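Local coordinates for protein glutamate racemase (Bacillus anthracis, PDB 2DWU) that is an enzyme of the Asp/Glu/hydantoin racemase family with a two-domain alpha/beta fold, modelled here with D-glutamic acid and a potassium ion, at residues 17-21 with 251-256; 35-41 with 237-243. The contacts are given in a common frame with arbitrary orientation. Residue numbers count along the deposited sequence, not the author numbering.

How the contacts relate
In a parallel alpha/beta sheet, segments remote in sequence become neighbours layer by layer; these two contacts, centres about 11 Å apart, illustrate it. Contact 2 pairs strand 35-39 with strand 238-241 in the six-stranded parallel sheet. Contact 1 lies in the helix layer on the Tyr37 and Phe239 face of that sheet, joining the start of helix 20-29 to helix 245-256. Along the chain the order is 17-21, 35-41, 237-243, 251-256, so contact 2 falls within the span of contact 1. Leu20 CD2 meets Phe239 CE1 at 3.5 Å, and Gly19 CA packs 3.1 Å from Tyr37 OH, whose hydrogen bond is to Gly16 O. The late strand and helix thereby join the N-terminal residues' domain.

Contact 1 of 2, residues 17-21 with 251-256; sequences VGGLT and IAERWL
A turn leading into a helix can be covered by the last turns of another helix, as here. Residues 17-20 form a type I turn, Leu20 N bonding to Val17 O at 2.8 Å, before helix 20-29; 251-256 is regular helix, Val17 and Ala252 having the nearest CA atoms (7.3 Å). Trp255 (chi1 m, chi2 24°) points the benzo edge of its indole at the turn: CZ3 lies 3.6 Å from both Val17 O and Gly18 CA, the latter at the ring edge, and CE3 is 4.3 Å from Leu20 CB. This is helix-layer packing in an alpha/beta domain, close to the ligand pocket: the nearest atoms of Gly18 and D-glutamic acid are about 5 Å apart. Leu20 (mt) drives CD1 to 3.6 Å from Ala252 CB and 4.5 Å from Leu256 CD1. Ile251 (mt) sends CD1 to 4.0 Å from CG2 of Val17 (chi1 m). Thr21 (chi1 p) sets CG2 4.2 Å from Trp255 CZ3, while its OG1 hydrogen-bonds with Thr189 O.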
ATOM      1  N   VAL B  17     -20.854  13.306   4.522  0.50 10.46           N
ATOM      2  CA  VAL B  17     -21.008  12.302   3.476  0.50 10.49           C
ATOM      3  C   VAL B  17     -19.709  12.014   2.725  0.50 10.10           C
ATOM      4  O   VAL B  17     -19.542  10.933   2.175  0.50 10.51           O
ATOM      5  CB  VAL B  17     -22.091  12.703   2.413  0.50 12.70           C
ATOM      6  CG1 VAL B  17     -23.475  12.580   2.998  0.50 13.07           C
ATOM      7  CG2 VAL B  17     -21.869  14.140   1.920  0.50 12.85           C
ATOM      8  N   GLY B  18     -18.790  12.971   2.716  1.00 10.66           N
ATOM      9  CA  GLY B  18     -17.543  12.779   1.979  1.00  9.61           C
ATOM     10  C   GLY B  18     -16.856  11.456   2.244  1.00  8.49           C
ATOM     11  O   GLY B  18     -16.321  10.814   1.321  1.00  8.24           O
ATOM     12  N   GLY B  19     -16.837  11.083   3.526  1.00  8.68           N
ATOM     13  CA  GLY B  19     -16.223   9.842   3.962  1.00 10.89           C
ATOM     14  C   GLY B  19     -16.741   8.599   3.254  1.00  8.40           C
ATOM     15  O   GLY B  19     -16.167   7.511   3.433  1.00  9.56           O
ATOM     16  N   LEU B  20     -17.838   8.716   2.487  1.00  8.87           N
ATOM     17  CA  LEU B  20     -18.328   7.556   1.756  1.00  9.64           C
ATOM     18  C   LEU B  20     -17.302   7.119   0.711  1.00  8.42           C
ATOM     19  O   LEU B  20     -17.310   5.972   0.278  1.00  7.33           O
ATOM     20  CB  LEU B  20     -19.673   7.829   1.062  1.00  8.58           C
ATOM     21  CG  LEU B  20     -20.891   8.010   1.971  1.00 10.49           C
ATOM     22  CD1 LEU B  20     -22.136   8.199   1.054  1.00 12.10           C
ATOM     23  CD2 LEU B  20     -21.083   6.773   2.884  1.00 12.15           C
ATOM     24  N   THR B  21     -16.414   8.019   0.290  1.00  7.85           N
ATOM     25  CA  THR B  21     -15.384   7.592  -0.664  1.00  7.96           C
ATOM     26  C   THR B  21     -14.465   6.578   0.018  1.00  7.37           C
ATOM     27  O   THR B  21     -14.045   5.578  -0.603  1.00  8.18           O
ATOM     28  CB  THR B  21     -14.547   8.795  -1.217  1.00  8.79           C
ATOM     29  OG1 THR B  21     -13.961   9.537  -0.142  1.00  9.35           O
ATOM     30  CG2 THR B  21     -15.444   9.733  -1.979  1.00 10.04           C
ATOM     31  N   ILE B 251     -27.754  11.513  -1.285  1.00 24.51           N
ATOM     32  CA  ILE B 251     -26.397  11.714  -1.794  1.00 23.28           C
ATOM     33  C   ILE B 251     -25.693  10.362  -1.922  1.00 21.38           C
ATOM     34  O   ILE B 251     -25.020  10.083  -2.914  1.00 20.43           O
ATOM     35  CB  ILE B 251     -25.542  12.589  -0.848  1.00 24.59           C
ATOM     36  CG1 ILE B 251     -26.152  13.985  -0.723  1.00 27.29           C
ATOM     37  CG2 ILE B 251     -24.110  12.659  -1.374  1.00 25.35           C
ATOM     38  CD1 ILE B 251     -25.440  14.861   0.293  1.00 30.14           C
ATOM     39  N   ALA B 252     -25.847   9.532  -0.893  1.00 20.52           N
ATOM     40  CA  ALA B 252     -25.226   8.214  -0.879  1.00 19.41           C
ATOM     41  C   ALA B 252     -25.624   7.389  -2.096  1.00 20.70           C
ATOM     42  O   ALA B 252     -24.785   6.768  -2.748  1.00 17.99           O
ATOM     43  CB  ALA B 252     -25.612   7.473   0.390  1.00 17.67           C
ATOM     44  N   GLU B 253     -26.914   7.371  -2.408  1.00 21.33           N
ATOM     45  CA  GLU B 253     -27.343   6.591  -3.557  1.00 22.86           C
ATOM     46  C   GLU B 253     -26.704   7.146  -4.820  1.00 22.08           C
ATOM     47  O   GLU B 253     -26.333   6.392  -5.717  1.00 21.35           O
ATOM     48  CB  GLU B 253     -28.871   6.596  -3.684  1.00 24.45           C
ATOM     49  CG  GLU B 253     -29.377   5.913  -4.952  1.00 30.50           C
ATOM     50  CD  GLU B 253     -30.881   5.652  -4.925  1.00 33.45           C
ATOM     51  OE1 GLU B 253     -31.644   6.559  -4.527  1.00 34.58           O
ATOM     52  OE2 GLU B 253     -31.297   4.539  -5.309  1.00 36.72           O
ATOM     53  N   ARG B 254     -26.558   8.465  -4.895  1.00 22.75           N
ATOM     54  CA  ARG B 254     -25.936   9.066  -6.075  1.00 23.66           C
ATOM     55  C   ARG B 254     -24.456   8.700  -6.176  1.00 22.96           C
ATOM     56  O   ARG B 254     -23.957   8.367  -7.246  1.00 23.64           O
ATOM     57  CB  ARG B 254     -26.034  10.593  -6.032  1.00 26.80           C
ATOM     58  CG  ARG B 254     -27.438  11.161  -5.958  1.00 32.53           C
ATOM     59  CD  ARG B 254     -27.664  12.184  -7.079  1.00 36.81           C
ATOM     60  NE  ARG B 254     -26.520  13.083  -7.271  1.00 39.98           N
ATOM     61  CZ  ARG B 254     -26.092  13.979  -6.382  1.00 42.35           C
ATOM     62  NH1 ARG B 254     -26.709  14.113  -5.211  1.00 42.74           N
ATOM     63  NH2 ARG B 254     -25.045  14.749  -6.669  1.00 43.25           N
ATOM     64  N   TRP B 255     -23.744   8.769  -5.056  1.00 22.83           N
ATOM     65  CA  TRP B 255     -22.311   8.479  -5.059  1.00 21.97           C
ATOM     66  C   TRP B 255     -21.970   6.998  -5.199  1.00 21.45           C
ATOM     67  O   TRP B 255     -21.087   6.618  -5.975  1.00 21.25           O
ATOM     68  CB  TRP B 255     -21.683   9.017  -3.768  1.00 20.76           C
ATOM     69  CG  TRP B 255     -21.503  10.513  -3.731  1.00 21.80           C
ATOM     70  CD1 TRP B 255     -22.202  11.457  -4.445  1.00 22.70           C
ATOM     71  CD2 TRP B 255     -20.615  11.233  -2.878  1.00 20.02           C
ATOM     72  NE1 TRP B 255     -21.799  12.727  -4.074  1.00 22.44           N
ATOM     73  CE2 TRP B 255     -20.827  12.615  -3.113  1.00 20.58           C
ATOM     74  CE3 TRP B 255     -19.657  10.850  -1.931  1.00 18.94           C
ATOM     75  CZ2 TRP B 255     -20.113  13.612  -2.429  1.00 20.42           C
ATOM     76  CZ3 TRP B 255     -18.947  11.849  -1.256  1.00 17.66           C
ATOM     77  CH2 TRP B 255     -19.182  13.207  -1.509  1.00 19.79           C
ATOM     78  N   LEU B 256     -22.681   6.167  -4.443  1.00 20.67           N
ATOM     79  CA  LEU B 256     -22.433   4.737  -4.443  1.00 19.30           C
ATOM     80  C   LEU B 256     -23.093   3.954  -5.571  1.00 21.31           C
ATOM     81  O   LEU B 256     -22.562   2.936  -6.011  1.00 21.56           O
ATOM     82  CB  LEU B 256     -22.865   4.152  -3.105  1.00 19.01           C
ATOM     83  CG  LEU B 256     -22.182   4.761  -1.883  1.00 18.24           C
ATOM     84  CD1 LEU B 256     -22.724   4.103  -0.628  1.00 17.21           C
ATOM     85  CD2 LEU B 256     -20.672   4.601  -2.001  1.00 18.73           C
TER

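Contact 2 of 2, residues 35-41 with 237-243; sequences ICYIGDN and HRFFTTG. With K (potassium ion), chain G.
Neighbouring parallel strands of a six-stranded alpha/beta sheet make up this contact, which leads at its C-terminal end into a potassium site. The axes of strands 35-39 and 238-241 come within 4.6 Å, 14° apart in direction, in the register Cys36-Arg238, Tyr37-Phe239, Ile38-Phe240 and Gly39-Thr241. Backbone bonds alternate between the strands: Arg238 N to Ile35 O, Tyr37 N to Arg238 O and Gly39 N to Phe240 O (each 2.9 Å), Phe240 N to Tyr37 O (2.8 Å) and Thr242 N to Gly39 O (3.1 Å). Before them, Ile35 N donates to His237 ND1 (chi1 m) at 2.9 Å. On one face, Tyr37 (chi1 t) puts CB 3.5 Å from CD1 of Phe239 (chi1 m), and their rings meet obliquely. The other face brings Cys36 SG (chi1 t) 3.9 Å from CE2 at the ring edge of Phe240 (chi1 m), a sulfur-aromatic contact, and Ile38 CD1 (chi1 t, chi2 p) 3.9 Å from Phe240 CB. Thr242 OG1 (chi1 p) donates to Asp40 OD1 at 2.8 Å, while Asp40 OD2 is held by Tyr46 OH and Arg43, and Gly243 N bonds to Thr241 OG1 at 3.0 Å in an ST turn. Thr242 O binds K at 2.9 Å, with Val265 O, Asp266 OD2 and two waters as the ion's other ligands. Alpha/beta folds commonly place binding sites in loops at the C-terminal ends of parallel strands.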
ATOM      1  N   ILE B  35     -18.708  -2.505   8.195  0.50  8.32           N
ATOM      2  CA  ILE B  35     -18.579  -1.078   8.439  0.50  9.06           C
ATOM      3  C   ILE B  35     -19.674  -0.467   9.312  0.50  9.72           C
ATOM      4  O   ILE B  35     -20.864  -0.749   9.136  0.50  9.63           O
ATOM      5  CB  ILE B  35     -18.551  -0.303   7.083  0.50  9.51           C
ATOM      6  CG1 ILE B  35     -17.218  -0.558   6.370  0.50 11.11           C
ATOM      7  CG2 ILE B  35     -18.788   1.190   7.306  0.50 10.19           C
ATOM      8  CD1 ILE B  35     -17.122   0.147   5.060  0.50  9.92           C
ATOM      9  N   CYS B  36     -19.250   0.359  10.266  0.50  9.60           N
ATOM     10  CA  CYS B  36     -20.162   1.110  11.139  0.50 10.20           C
ATOM     11  C   CYS B  36     -19.645   2.536  10.951  0.50  9.44           C
ATOM     12  O   CYS B  36     -18.591   2.893  11.474  0.50  9.18           O
ATOM     13  CB  CYS B  36     -20.014   0.708  12.599  0.50 10.38           C
ATOM     14  SG  CYS B  36     -21.192   1.570  13.649  0.50 11.71           S
ATOM     15  N   TYR B  37     -20.399   3.324  10.198  1.00  9.29           N
ATOM     16  CA  TYR B  37     -20.019   4.687   9.834  1.00  9.73           C
ATOM     17  C   TYR B  37     -20.822   5.790  10.469  1.00  9.62           C
ATOM     18  O   TYR B  37     -22.030   5.667  10.573  1.00  9.10           O
ATOM     19  CB  TYR B  37     -20.212   4.792   8.316  1.00  8.17           C
ATOM     20  CG  TYR B  37     -19.837   6.103   7.658  1.00  7.62           C
ATOM     21  CD1 TYR B  37     -18.667   6.204   6.891  1.00  7.98           C
ATOM     22  CD2 TYR B  37     -20.672   7.209   7.738  1.00  8.77           C
ATOM     23  CE1 TYR B  37     -18.347   7.395   6.203  1.00  7.34           C
ATOM     24  CE2 TYR B  37     -20.355   8.424   7.054  1.00  8.14           C
ATOM     25  CZ  TYR B  37     -19.186   8.487   6.288  1.00  8.57           C
ATOM     26  OH  TYR B  37     -18.879   9.639   5.573  1.00  9.57           O
ATOM     27  N   ILE B  38     -20.150   6.862  10.885  0.50  7.92           N
ATOM     28  CA  ILE B  38     -20.850   8.015  11.445  0.50  8.54           C
ATOM     29  C   ILE B  38     -20.357   9.274  10.723  0.50  9.36           C
ATOM     30  O   ILE B  38     -19.137   9.496  10.617  0.50  8.73           O
ATOM     31  CB  ILE B  38     -20.613   8.177  12.996  0.50  8.38           C
ATOM     32  CG1 ILE B  38     -21.152   9.541  13.462  0.50  9.91           C
ATOM     33  CG2 ILE B  38     -19.134   8.051  13.355  0.50  9.74           C
ATOM     34  CD1 ILE B  38     -22.657   9.717  13.260  0.50  9.30           C
ATOM     35  N   GLY B  39     -21.302  10.055  10.195  1.00  8.50           N
ATOM     36  CA  GLY B  39     -20.963  11.307   9.517  1.00  8.91           C
ATOM     37  C   GLY B  39     -21.644  12.424  10.280  1.00 10.04           C
ATOM     38  O   GLY B  39     -22.866  12.362  10.520  1.00  9.84           O
ATOM     39  N   ASP B  40     -20.880  13.444  10.677  1.00  8.15           N
ATOM     40  CA  ASP B  40     -21.440  14.554  11.470  1.00  9.29           C
ATOM     41  C   ASP B  40     -21.981  15.669  10.579  1.00  9.68           C
ATOM     42  O   ASP B  40     -21.608  16.842  10.732  1.00  9.51           O
ATOM     43  CB  ASP B  40     -20.345  15.090  12.396  1.00  9.89           C
ATOM     44  CG  ASP B  40     -20.868  16.033  13.494  1.00  9.75           C
ATOM     45  OD1 ASP B  40     -22.092  16.079  13.720  1.00 12.71           O
ATOM     46  OD2 ASP B  40     -20.019  16.709  14.138  1.00 10.59           O
ATOM     47  N   ASN B  41     -22.900  15.323   9.682  1.00  9.76           N
ATOM     48  CA  ASN B  41     -23.414  16.313   8.753  1.00 10.70           C
ATOM     49  C   ASN B  41     -23.963  17.592   9.376  1.00 11.65           C
ATOM     50  O   ASN B  41     -23.869  18.670   8.773  1.00 12.81           O
ATOM     51  CB  ASN B  41     -24.482  15.689   7.861  1.00 11.42           C
ATOM     52  CG  ASN B  41     -23.926  14.588   7.004  1.00 11.51           C
ATOM     53  OD1 ASN B  41     -23.724  13.464   7.470  1.00 10.93           O
ATOM     54  ND2 ASN B  41     -23.649  14.904   5.747  1.00 12.26           N
ATOM     55  N   HIS B 237     -23.406  -3.406   6.388  1.00 10.04           N
ATOM     56  CA  HIS B 237     -22.844  -2.154   6.894  1.00 10.34           C
ATOM     57  C   HIS B 237     -23.938  -1.243   7.413  1.00 10.64           C
ATOM     58  O   HIS B 237     -25.075  -1.301   6.907  1.00 11.65           O
ATOM     59  CB  HIS B 237     -22.118  -1.472   5.737  1.00 10.09           C
ATOM     60  CG  HIS B 237     -21.193  -2.399   5.037  1.00  8.83           C
ATOM     61  ND1 HIS B 237     -20.146  -3.011   5.687  1.00  9.47           N
ATOM     62  CD2 HIS B 237     -21.235  -2.932   3.797  1.00 10.71           C
ATOM     63  CE1 HIS B 237     -19.584  -3.886   4.876  1.00  8.73           C
ATOM     64  NE2 HIS B 237     -20.227  -3.859   3.721  1.00 11.12           N
ATOM     65  N   ARG B 238     -23.594  -0.409   8.390  1.00 11.68           N
ATOM     66  CA  ARG B 238     -24.551   0.531   8.972  1.00 11.33           C
ATOM     67  C   ARG B 238     -23.987   1.936   8.870  1.00 12.00           C
ATOM     68  O   ARG B 238     -22.790   2.159   9.161  1.00 11.21           O
ATOM     69  CB  ARG B 238     -24.793   0.229  10.456  1.00 15.04           C
ATOM     70  CG  ARG B 238     -25.437  -1.115  10.770  1.00 20.51           C
ATOM     71  CD  ARG B 238     -26.898  -1.149  10.379  1.00 23.06           C
ATOM     72  NE  ARG B 238     -27.729  -0.133  11.050  1.00 25.87           N
ATOM     73  CZ  ARG B 238     -28.133  -0.164  12.319  1.00 28.12           C
ATOM     74  NH1 ARG B 238     -27.792  -1.171  13.125  1.00 30.57           N
ATOM     75  NH2 ARG B 238     -28.907   0.814  12.783  1.00 27.65           N
ATOM     76  N   PHE B 239     -24.849   2.881   8.501  1.00 10.12           N
ATOM     77  CA  PHE B 239     -24.425   4.280   8.389  1.00 10.24           C
ATOM     78  C   PHE B 239     -25.294   5.144   9.296  1.00 11.15           C
ATOM     79  O   PHE B 239     -26.508   4.910   9.427  1.00 11.88           O
ATOM     80  CB  PHE B 239     -24.541   4.750   6.941  1.00 10.46           C
ATOM     81  CG  PHE B 239     -23.616   4.030   6.009  1.00 10.15           C
ATOM     82  CD1 PHE B 239     -22.395   4.603   5.650  1.00 12.62           C
ATOM     83  CD2 PHE B 239     -23.947   2.772   5.517  1.00 12.24           C
ATOM     84  CE1 PHE B 239     -21.512   3.925   4.809  1.00 12.87           C
ATOM     85  CE2 PHE B 239     -23.068   2.076   4.669  1.00 12.64           C
ATOM     86  CZ  PHE B 239     -21.838   2.666   4.316  1.00 12.58           C
ATOM     87  N   PHE B 240     -24.670   6.121   9.941  1.00 10.56           N
ATOM     88  CA  PHE B 240     -25.360   7.018  10.855  1.00  9.84           C
ATOM     89  C   PHE B 240     -24.994   8.461  10.529  1.00 10.57           C
ATOM     90  O   PHE B 240     -23.862   8.741  10.122  1.00 10.61           O
ATOM     91  CB  PHE B 240     -24.944   6.695  12.288  1.00 10.20           C
ATOM     92  CG  PHE B 240     -25.311   5.311  12.730  1.00 12.94           C
ATOM     93  CD1 PHE B 240     -26.593   5.039  13.207  1.00 14.12           C
ATOM     94  CD2 PHE B 240     -24.385   4.279  12.659  1.00 12.65           C
ATOM     95  CE1 PHE B 240     -26.948   3.749  13.608  1.00 13.73           C
ATOM     96  CE2 PHE B 240     -24.733   2.979  13.056  1.00 16.16           C
ATOM     97  CZ  PHE B 240     -26.025   2.722  13.532  1.00 14.05           C
ATOM     98  N   THR B 241     -25.942   9.374  10.712  1.00 10.20           N
ATOM     99  CA  THR B 241     -25.676  10.787  10.424  1.00 11.74           C
ATOM    100  C   THR B 241     -26.336  11.675  11.456  1.00 12.82           C
ATOM    101  O   THR B 241     -27.366  11.315  12.051  1.00 11.75           O
ATOM    102  CB  THR B 241     -26.203  11.190   9.041  1.00 11.12           C
ATOM    103  OG1 THR B 241     -25.931  12.583   8.820  1.00 11.90           O
ATOM    104  CG2 THR B 241     -27.716  10.985   8.957  1.00 13.03           C
ATOM    105  N   THR B 242     -25.731  12.833  11.694  1.00 11.94           N
ATOM    106  CA  THR B 242     -26.305  13.769  12.649  1.00 11.73           C
ATOM    107  C   THR B 242     -27.201  14.757  11.911  1.00 12.79           C
ATOM    108  O   THR B 242     -27.904  15.552  12.542  1.00 13.92           O
ATOM    109  CB  THR B 242     -25.243  14.575  13.395  1.00 10.60           C
ATOM    110  OG1 THR B 242     -24.376  15.209  12.442  1.00 11.62           O
ATOM    111  CG2 THR B 242     -24.446  13.678  14.364  1.00 12.22           C
ATOM    112  N   GLY B 243     -27.174  14.723  10.583  1.00 13.95           N
ATOM    113  CA  GLY B 243     -28.017  15.618   9.815  1.00 16.22           C
ATOM    114  C   GLY B 243     -29.262  14.908   9.336  1.00 17.34           C
ATOM    115  O   GLY B 243     -29.695  13.929   9.930  1.00 16.89           O
TER
HETATM  116  K     K G 277     -28.507  15.222  15.393  1.00 24.35           K
HETATM  117  O   HOH W   1     -25.993  15.732  16.846  1.00 16.06           O
HETATM  118  O   HOH W   2     -27.877  17.574  17.570  1.00 28.57           O